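Long-range contact in type II restriction enzyme BsoBI (Geobacillus stearothermophilus, PDB 1DC1), which recognises the double-stranded DNA sequence 5'-CYCGRG-3' as a homodimer and cleaves it after the first cytosine: residues D[6-20]-D[302-316]. Numbering follows the deposited sequence. Where two conformers were deposited one is given.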
loop_
_atom_site.group_PDB
_atom_site.type_symbol
_atom_site.label_atom_id
_atom_site.label_comp_id
_atom_site.label_asym_id
_atom_site.label_seq_id
_atom_site.Cartn_x
_atom_site.Cartn_y
_atom_site.Cartn_z
ATOM N N PRO D 6 3.935 9.447 30.442
ATOM C CA PRO D 6 5.098 9.454 29.560
ATOM C C PRO D 6 4.967 10.423 28.396
ATOM O O PRO D 6 5.799 11.326 28.202
ATOM C CB PRO D 6 5.191 7.996 29.088
ATOM C CG PRO D 6 3.795 7.402 29.356
ATOM C CD PRO D 6 3.445 8.068 30.651
ATOM N N PHE D 7 3.913 10.229 27.621
ATOM C CA PHE D 7 3.682 11.060 26.458
ATOM C C PHE D 7 3.515 12.545 26.773
ATOM O O PHE D 7 3.753 13.379 25.890
ATOM C CB PHE D 7 2.445 10.593 25.763
ATOM C CG PHE D 7 1.224 10.747 26.596
ATOM C CD1 PHE D 7 0.907 9.788 27.562
ATOM C CD2 PHE D 7 0.359 11.830 26.375
ATOM C CE1 PHE D 7 -0.272 9.902 28.291
ATOM C CE2 PHE D 7 -0.848 11.977 27.099
ATOM C CZ PHE D 7 -1.169 11.013 28.057
ATOM N N GLU D 8 3.103 12.891 28.000
ATOM C CA GLU D 8 2.908 14.304 28.348
ATOM C C GLU D 8 4.225 15.063 28.401
ATOM O O GLU D 8 4.256 16.288 28.398
ATOM C CB GLU D 8 2.224 14.413 29.685
ATOM C CG GLU D 8 0.763 14.184 29.599
ATOM C CD GLU D 8 0.154 13.913 30.967
ATOM O OE1 GLU D 8 0.844 14.148 31.989
ATOM O OE2 GLU D 8 -1.018 13.465 31.020
ATOM N N ASN D 9 5.324 14.330 28.465
ATOM C CA ASN D 9 6.613 14.977 28.491
ATOM C C ASN D 9 6.917 15.692 27.165
ATOM O O ASN D 9 7.599 16.714 27.144
ATOM C CB ASN D 9 7.736 13.986 28.782
ATOM C CG ASN D 9 9.071 14.680 28.884
ATOM O OD1 ASN D 9 9.305 15.465 29.816
ATOM N ND2 ASN D 9 9.948 14.436 27.913
ATOM N N HIS D 10 6.435 15.166 26.046
ATOM C CA HIS D 10 6.706 15.833 24.768
ATOM C C HIS D 10 5.453 16.204 23.976
ATOM O O HIS D 10 5.575 16.827 22.925
ATOM C CB HIS D 10 7.628 14.991 23.886
ATOM C CG HIS D 10 7.090 13.620 23.595
ATOM N ND1 HIS D 10 7.318 12.537 24.423
ATOM C CD2 HIS D 10 6.344 13.155 22.562
ATOM C CE1 HIS D 10 6.741 11.465 23.907
ATOM N NE2 HIS D 10 6.145 11.814 22.778
ATOM N N LEU D 11 4.264 15.821 24.461
ATOM C CA LEU D 11 2.981 16.152 23.807
ATOM C C LEU D 11 2.098 16.952 24.714
ATOM O O LEU D 11 1.694 16.462 25.755
ATOM C CB LEU D 11 2.159 14.911 23.459
ATOM C CG LEU D 11 2.882 14.025 22.480
ATOM C CD1 LEU D 11 2.114 12.725 22.327
ATOM C CD2 LEU D 11 3.047 14.773 21.165
ATOM N N LYS D 12 1.752 18.160 24.306
ATOM C CA LYS D 12 0.868 18.970 25.123
ATOM C C LYS D 12 -0.508 19.109 24.472
ATOM O O LYS D 12 -1.501 19.393 25.141
ATOM C CB LYS D 12 1.495 20.342 25.363
ATOM C CG LYS D 12 3.015 20.301 25.483
ATOM C CD LYS D 12 3.519 19.361 26.594
ATOM C CE LYS D 12 5.014 19.017 26.387
ATOM N NZ LYS D 12 5.743 18.764 27.665
ATOM N N SER D 13 -0.580 18.899 23.167
ATOM C CA SER D 13 -1.861 19.016 22.470
ATOM C C SER D 13 -1.883 18.025 21.305
ATOM O O SER D 13 -0.834 17.534 20.877
ATOM C CB SER D 13 -2.073 20.452 21.951
ATOM O OG SER D 13 -1.093 20.837 20.977
ATOM N N VAL D 14 -3.094 17.738 20.817
ATOM C CA VAL D 14 -3.296 16.799 19.712
ATOM C C VAL D 14 -2.443 17.158 18.541
ATOM O O VAL D 14 -1.844 16.285 17.916
ATOM C CB VAL D 14 -4.731 16.806 19.162
ATOM C CG1 VAL D 14 -4.804 16.133 17.783
ATOM C CG2 VAL D 14 -5.633 16.075 20.118
ATOM N N ASP D 15 -2.371 18.438 18.218
ATOM C CA ASP D 15 -1.609 18.742 17.028
ATOM C C ASP D 15 -0.077 18.794 17.221
ATOM O O ASP D 15 0.671 19.000 16.268
ATOM C CB ASP D 15 -2.233 19.955 16.251
ATOM C CG ASP D 15 -3.251 19.509 15.104
ATOM O OD1 ASP D 15 -3.807 18.373 15.130
ATOM O OD2 ASP D 15 -3.481 20.313 14.165
ATOM N N ASP D 16 0.391 18.515 18.436
ATOM C CA ASP D 16 1.811 18.397 18.650
ATOM C C ASP D 16 2.230 17.129 17.854
ATOM O O ASP D 16 3.355 16.994 17.398
ATOM C CB ASP D 16 2.100 18.219 20.139
ATOM C CG ASP D 16 2.170 19.555 20.891
ATOM O OD1 ASP D 16 2.052 20.614 20.255
ATOM O OD2 ASP D 16 2.351 19.561 22.123
ATOM N N LEU D 17 1.299 16.212 17.656
ATOM C CA LEU D 17 1.573 14.981 16.917
ATOM C C LEU D 17 1.618 15.134 15.379
ATOM O O LEU D 17 2.200 14.325 14.680
ATOM C CB LEU D 17 0.488 13.995 17.246
ATOM C CG LEU D 17 0.690 12.868 18.256
ATOM C CD1 LEU D 17 2.191 12.556 18.611
ATOM C CD2 LEU D 17 -0.194 13.263 19.414
ATOM N N LYS D 18 0.968 16.164 14.860
ATOM C CA LYS D 18 0.878 16.401 13.425
ATOM C C LYS D 18 2.218 16.707 12.706
ATOM O O LYS D 18 3.016 17.529 13.169
ATOM C CB LYS D 18 -0.093 17.577 13.233
ATOM C CG LYS D 18 -1.357 17.314 12.527
ATOM C CD LYS D 18 -1.199 17.759 11.083
ATOM C CE LYS D 18 -2.440 18.443 10.596
ATOM N NZ LYS D 18 -2.550 18.201 9.138
ATOM N N THR D 19 2.453 16.074 11.553
ATOM C CA THR D 19 3.672 16.332 10.771
ATOM C C THR D 19 3.477 17.696 10.109
ATOM O O THR D 19 2.342 18.041 9.664
ATOM C CB THR D 19 3.869 15.273 9.652
ATOM O OG1 THR D 19 3.968 13.978 10.245
ATOM C CG2 THR D 19 5.103 15.544 8.876
ATOM N N THR D 20 4.556 18.470 10.036
ATOM C CA THR D 20 4.447 19.791 9.441
ATOM C C THR D 20 4.652 19.734 7.930
ATOM O O THR D 20 5.184 18.744 7.393
ATOM C CB THR D 20 5.495 20.749 10.004
ATOM O OG1 THR D 20 6.782 20.287 9.611
ATOM C CG2 THR D 20 5.437 20.824 11.531
ATOM N N THR D 302 0.136 3.531 25.317
ATOM C CA THR D 302 1.028 4.029 26.368
ATOM C C THR D 302 1.838 5.281 26.014
ATOM O O THR D 302 2.053 6.164 26.856
ATOM C CB THR D 302 2.022 2.939 26.822
ATOM O OG1 THR D 302 1.322 1.701 26.967
ATOM C CG2 THR D 302 2.641 3.312 28.144
ATOM N N ASN D 303 2.287 5.354 24.763
ATOM C CA ASN D 303 3.076 6.496 24.322
ATOM C C ASN D 303 3.074 6.577 22.797
ATOM O O ASN D 303 2.723 5.614 22.094
ATOM C CB ASN D 303 4.511 6.367 24.857
ATOM C CG ASN D 303 5.160 7.697 25.120
ATOM O OD1 ASN D 303 4.759 8.745 24.583
ATOM N ND2 ASN D 303 6.191 7.667 25.940
ATOM N N SER D 304 3.474 7.727 22.284
ATOM C CA SER D 304 3.511 7.930 20.839
ATOM C C SER D 304 4.454 9.064 20.522
ATOM O O SER D 304 4.701 9.929 21.360
ATOM C CB SER D 304 2.126 8.280 20.320
ATOM O OG SER D 304 2.110 8.475 18.917
ATOM N N ALA D 305 5.016 9.051 19.320
ATOM C CA ALA D 305 5.891 10.131 18.924
ATOM C C ALA D 305 5.836 10.314 17.400
ATOM O O ALA D 305 5.597 9.358 16.666
ATOM C CB ALA D 305 7.321 9.859 19.363
ATOM N N ASN D 306 5.984 11.559 16.947
ATOM C CA ASN D 306 6.060 11.815 15.535
ATOM C C ASN D 306 7.575 11.686 15.249
ATOM O O ASN D 306 8.404 12.449 15.796
ATOM C CB ASN D 306 5.608 13.217 15.184
ATOM C CG ASN D 306 5.676 13.460 13.722
ATOM O OD1 ASN D 306 6.732 13.313 13.087
ATOM N ND2 ASN D 306 4.544 13.805 13.147
ATOM N N LEU D 307 7.924 10.705 14.404
ATOM C CA LEU D 307 9.306 10.391 14.054
ATOM C C LEU D 307 10.084 11.552 13.404
ATOM O O LEU D 307 11.308 11.555 13.443
ATOM C CB LEU D 307 9.353 9.105 13.181
ATOM C CG LEU D 307 10.723 8.462 12.819
ATOM C CD1 LEU D 307 11.380 7.797 14.037
ATOM C CD2 LEU D 307 10.536 7.414 11.710
ATOM N N THR D 308 9.410 12.540 12.827
ATOM C CA THR D 308 10.148 13.658 12.219
ATOM C C THR D 308 10.477 14.760 13.243
ATOM O O THR D 308 11.142 15.744 12.906
ATOM C CB THR D 308 9.364 14.303 11.047
ATOM O OG1 THR D 308 8.253 15.023 11.563
ATOM C CG2 THR D 308 8.871 13.222 10.065
ATOM N N LYS D 309 10.012 14.588 14.489
ATOM C CA LYS D 309 10.241 15.554 15.550
ATOM C C LYS D 309 11.164 14.999 16.619
ATOM O O LYS D 309 10.789 14.212 17.504
ATOM C CB LYS D 309 8.926 15.975 16.128
ATOM C CG LYS D 309 7.967 16.483 15.073
ATOM C CD LYS D 309 6.685 17.003 15.691
ATOM C CE LYS D 309 5.648 17.313 14.637
ATOM N NZ LYS D 309 4.729 18.393 15.093
ATOM N N THR D 310 12.405 15.432 16.484
ATOM C CA THR D 310 13.496 15.064 17.380
ATOM C C THR D 310 13.216 15.067 18.862
ATOM O O THR D 310 13.610 14.140 19.572
ATOM C CB THR D 310 14.662 16.016 17.189
ATOM O OG1 THR D 310 14.778 16.299 15.798
ATOM C CG2 THR D 310 15.938 15.422 17.728
ATOM N N GLU D 311 12.567 16.118 19.347
ATOM C CA GLU D 311 12.319 16.170 20.766
ATOM C C GLU D 311 11.373 15.085 21.211
ATOM O O GLU D 311 11.514 14.591 22.335
ATOM C CB GLU D 311 11.765 17.517 21.165
ATOM C CG GLU D 311 12.788 18.600 21.232
ATOM C CD GLU D 311 12.165 19.947 21.552
ATOM O OE1 GLU D 311 11.327 20.440 20.747
ATOM O OE2 GLU D 311 12.519 20.504 22.616
ATOM N N GLN D 312 10.426 14.698 20.343
ATOM C CA GLN D 312 9.465 13.656 20.710
ATOM C C GLN D 312 10.135 12.337 20.703
ATOM O O GLN D 312 9.960 11.533 21.607
ATOM C CB GLN D 312 8.265 13.615 19.745
ATOM C CG GLN D 312 7.494 14.913 19.789
ATOM C CD GLN D 312 6.170 14.905 19.039
ATOM O OE1 GLN D 312 5.709 13.877 18.542
ATOM N NE2 GLN D 312 5.554 16.094 18.947
ATOM N N VAL D 313 10.925 12.113 19.667
ATOM C CA VAL D 313 11.628 10.838 19.550
ATOM C C VAL D 313 12.570 10.665 20.738
ATOM O O VAL D 313 12.593 9.603 21.362
ATOM C CB VAL D 313 12.414 10.746 18.187
ATOM C CG1 VAL D 313 13.281 9.467 18.110
ATOM C CG2 VAL D 313 11.402 10.788 17.037
ATOM N N GLY D 314 13.318 11.718 21.064
ATOM C CA GLY D 314 14.254 11.649 22.182
ATOM C C GLY D 314 13.593 11.349 23.511
ATOM O O GLY D 314 14.059 10.507 24.274
ATOM N N SER D 315 12.497 12.053 23.783
ATOM C CA SER D 315 11.742 11.875 25.007
ATOM C C SER D 315 11.221 10.436 25.052
ATOM O O SER D 315 11.318 9.781 26.074
ATOM C CB SER D 315 10.582 12.910 25.004
ATOM O OG SER D 315 9.595 12.624 25.976
ATOM N N LEU D 316 10.692 9.935 23.934
ATOM C CA LEU D 316 10.133 8.583 23.923
ATOM C C LEU D 316 11.231 7.545 24.171
ATOM O O LEU D 316 11.021 6.586 24.908
ATOM C CB LEU D 316 9.426 8.341 22.578
ATOM C CG LEU D 316 8.679 7.008 22.477
ATOM C CD1 LEU D 316 7.270 7.228 21.969
ATOM C CD2 LEU D 316 9.437 6.095 21.542
HETATM O O HOH W 1 7.987 9.860 26.661
#
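Phe7 and Asn303 bring the two backbones together, their CA atoms 5.1 Å apart; the CA atoms of His10 and Gln312 approach to 5.4 Å, and contact continues to Leu17 beside Asn306. Run 6-20 exemplifies how side chains can join an irregular terminal segment to an edge strand: no backbone-to-backbone hydrogen bond links it to strand 303-306 or helix 310-321. The chi1 of His10 (58°, CG between backbone N and carbonyl carbon) turns its ring toward both, where NE2 donates to Ser304 O at 2.8 Å, nearly straight. ND1 and Ser315 OG share a hydrogen bond, and the hydroxyl takes the N-H of Asn9 ND2. These edge bonds set the ring's position, and carbonyl oxygens over both faces, Gln312 O from across the contact and Phe7 O from its own segment, probably limit its tilt. Gln312 NE2 crosses to Asp16 O at 2.8 Å, while OE1 takes Asn306 N of its own segment, tying helix to strand. Lys309 NZ reaches that same Asp16 O from the opposite face and also binds Lys18 O. Asn306 ND2 divides its two hydrogens between Leu17 O (2.8 Å) and Thr19 OG1 (3.0 Å), a hydroxyl also bonded to Ala282 O; OD1 closes an Asx turn onto Thr308 N. A leucine here would probably leave Leu17 O and Thr19 OG1 without this donor and the turn without its acceptor. Strand 303-306 borders the mixed sheet of the PD-(D/E)XK nuclease fold, the Ser304 side chain about 9 Å from those of Glu240 and Lys242, predicted magnesium-site residues.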